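Local coordinates for uncharacterized protein (PDB 2R3S) that probably transfers a methyl group from S-adenosylmethionine to a hydroxyl of a substrate not yet identified, as O-methyltransferases do, at residues A[128-133]-A[242-247]. Residues are numbered along the deposited sequence; the frame is centred on the assembly and turned at random.
Sequences GTLSPE and LHHFDV
Leu-130 meets His-244 and Phe-245 where the loop after strand 233-239 of a Rossmann-like methyltransferase fold faces the link between helices 113-119 and 136-143, a worked example of one branched side chain joining two loops mainly by van der Waals packing. Along 242-247, the 3-10 turn begins at Leu-242, whose O accepts a hydrogen bond from Phe-245 N (3.2 Å). His-243 does not reach the loop of 128-133; its ND1 bonds to Asp-271 OD1, while its CD2 lies 3.4 Å above the plane of the His-244 ring, over the centre. His-244 comes next. Its CG stands anti to its own carbonyl carbon (chi1 -63°), which carries the ring to Leu-130 CD2, and that methyl lies 3.8 Å from His-244 CB and 3.9 Å from His-244 CD2. The imidazole is tied down by ND1 bonding to Phe-241 O, and a bound 1,2-ethanediol beside it may mark a pocket. The other methyl, Leu-130 CD1, comes close to the carbonyl, 3.2 Å from His-244 O. An alanine in place of Leu-130 would probably leave a gap between the two loops, depriving His-244 and the Phe-245 ring of their shared apolar neighbour. Phe-245, one face of which is covered by His-244 CB, also packs edge-to-face with Phe-241 and Phe-225, and its CE1 sits 3.8 Å from Leu-130 CD1. Past this point Asp-246 caps helix 247-260, its OD1 hydrogen-bonded to Thr-249 OG1.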
loop_
_atom_site.group_PDB
_atom_site.type_symbol
_atom_site.label_atom_id
_atom_site.label_comp_id
_atom_site.label_asym_id
_atom_site.label_seq_id
_atom_site.Cartn_x
_atom_site.Cartn_y
_atom_site.Cartn_z
ATOM N N GLY A 128 -13.594 9.670 -15.001
ATOM C CA GLY A 128 -12.309 9.114 -14.652
ATOM C C GLY A 128 -11.472 8.852 -15.892
ATOM O O GLY A 128 -11.282 9.724 -16.730
ATOM N N THR A 129 -11.025 7.613 -16.026
ATOM C CA THR A 129 -10.132 7.222 -17.101
ATOM C C THR A 129 -10.861 7.000 -18.408
ATOM O O THR A 129 -10.226 6.725 -19.420
ATOM C CB THR A 129 -9.390 5.907 -16.742
ATOM O OG1 THR A 129 -10.359 4.882 -16.464
ATOM C CG2 THR A 129 -8.449 6.109 -15.568
ATOM N N LEU A 130 -12.191 7.118 -18.397
ATOM C CA LEU A 130 -13.007 6.897 -19.593
ATOM C C LEU A 130 -13.261 8.176 -20.410
ATOM O O LEU A 130 -13.938 8.116 -21.429
ATOM C CB LEU A 130 -14.327 6.205 -19.209
ATOM C CG LEU A 130 -14.151 4.885 -18.413
ATOM C CD1 LEU A 130 -15.386 4.021 -18.488
ATOM C CD2 LEU A 130 -12.896 4.053 -18.864
ATOM N N SER A 131 -12.715 9.320 -19.993
ATOM C CA SER A 131 -12.816 10.533 -20.817
ATOM C C SER A 131 -12.121 10.308 -22.168
ATOM O O SER A 131 -11.141 9.576 -22.234
ATOM C CB SER A 131 -12.270 11.781 -20.106
ATOM O OG SER A 131 -10.905 11.672 -19.787
ATOM N N PRO A 132 -12.668 10.888 -23.254
ATOM C CA PRO A 132 -12.081 10.720 -24.585
ATOM C C PRO A 132 -10.585 11.010 -24.658
ATOM O O PRO A 132 -10.109 12.026 -24.126
ATOM C CB PRO A 132 -12.856 11.725 -25.426
ATOM C CG PRO A 132 -14.180 11.746 -24.789
ATOM C CD PRO A 132 -13.903 11.695 -23.326
ATOM N N GLU A 133 -9.871 10.084 -25.288
ATOM C CA GLU A 133 -8.438 10.178 -25.499
ATOM C C GLU A 133 -7.621 10.440 -24.225
ATOM O O GLU A 133 -6.618 11.172 -24.257
ATOM C CB GLU A 133 -8.162 11.237 -26.557
ATOM C CG GLU A 133 -8.981 11.005 -27.825
ATOM C CD GLU A 133 -8.651 11.996 -28.933
ATOM O OE1 GLU A 133 -8.966 13.192 -28.748
ATOM O OE2 GLU A 133 -8.093 11.574 -29.977
ATOM N N LEU A 242 -13.972 -4.588 -21.624
ATOM C CA LEU A 242 -15.376 -4.584 -21.192
ATOM C C LEU A 242 -15.556 -4.202 -19.739
ATOM O O LEU A 242 -16.558 -3.599 -19.396
ATOM C CB LEU A 242 -16.059 -5.932 -21.468
ATOM C CG LEU A 242 -16.404 -6.271 -22.929
ATOM C CD1 LEU A 242 -17.151 -7.600 -22.898
ATOM C CD2 LEU A 242 -17.237 -5.157 -23.631
ATOM N N HIS A 243 -14.580 -4.535 -18.890
ATOM C CA HIS A 243 -14.636 -4.197 -17.451
ATOM C C HIS A 243 -14.813 -2.729 -17.068
ATOM O O HIS A 243 -15.209 -2.429 -15.933
ATOM C CB HIS A 243 -13.416 -4.772 -16.691
ATOM C CG HIS A 243 -12.065 -4.378 -17.225
ATOM N ND1 HIS A 243 -11.094 -5.315 -17.518
ATOM C CD2 HIS A 243 -11.497 -3.166 -17.447
ATOM C CE1 HIS A 243 -9.988 -4.698 -17.902
ATOM N NE2 HIS A 243 -10.210 -3.392 -17.874
ATOM N N HIS A 244 -14.517 -1.814 -17.988
ATOM C CA HIS A 244 -14.711 -0.358 -17.779
ATOM C C HIS A 244 -16.156 0.149 -17.802
ATOM O O HIS A 244 -16.437 1.241 -17.320
ATOM C CB HIS A 244 -13.945 0.407 -18.856
ATOM C CG HIS A 244 -12.470 0.193 -18.801
ATOM N ND1 HIS A 244 -11.791 -0.521 -19.761
ATOM C CD2 HIS A 244 -11.545 0.567 -17.878
ATOM C CE1 HIS A 244 -10.507 -0.562 -19.440
ATOM N NE2 HIS A 244 -10.333 0.082 -18.300
ATOM N N PHE A 245 -17.081 -0.623 -18.362
ATOM C CA PHE A 245 -18.420 -0.086 -18.648
ATOM C C PHE A 245 -19.516 -0.822 -17.891
ATOM O O PHE A 245 -19.316 -1.970 -17.521
ATOM C CB PHE A 245 -18.644 -0.169 -20.159
ATOM C CG PHE A 245 -17.488 0.378 -20.958
ATOM C CD1 PHE A 245 -17.283 1.740 -21.063
ATOM C CD2 PHE A 245 -16.587 -0.471 -21.568
ATOM C CE1 PHE A 245 -16.206 2.243 -21.800
ATOM C CE2 PHE A 245 -15.515 0.012 -22.276
ATOM C CZ PHE A 245 -15.322 1.376 -22.400
ATOM N N ASP A 246 -20.660 -0.171 -17.651
ATOM C CA ASP A 246 -21.843 -0.900 -17.155
ATOM C C ASP A 246 -22.317 -1.944 -18.159
ATOM O O ASP A 246 -21.864 -1.989 -19.306
ATOM C CB ASP A 246 -23.000 0.012 -16.661
ATOM C CG ASP A 246 -23.518 0.978 -17.720
ATOM O OD1 ASP A 246 -23.629 0.602 -18.896
ATOM O OD2 ASP A 246 -23.822 2.123 -17.352
ATOM N N VAL A 247 -23.204 -2.816 -17.687
ATOM C CA VAL A 247 -23.734 -3.932 -18.470
ATOM C C VAL A 247 -24.491 -3.524 -19.762
ATOM O O VAL A 247 -24.399 -4.210 -20.788
ATOM C CB VAL A 247 -24.668 -4.811 -17.575
ATOM C CG1 VAL A 247 -25.482 -5.787 -18.433
ATOM C CG2 VAL A 247 -23.843 -5.558 -16.513
#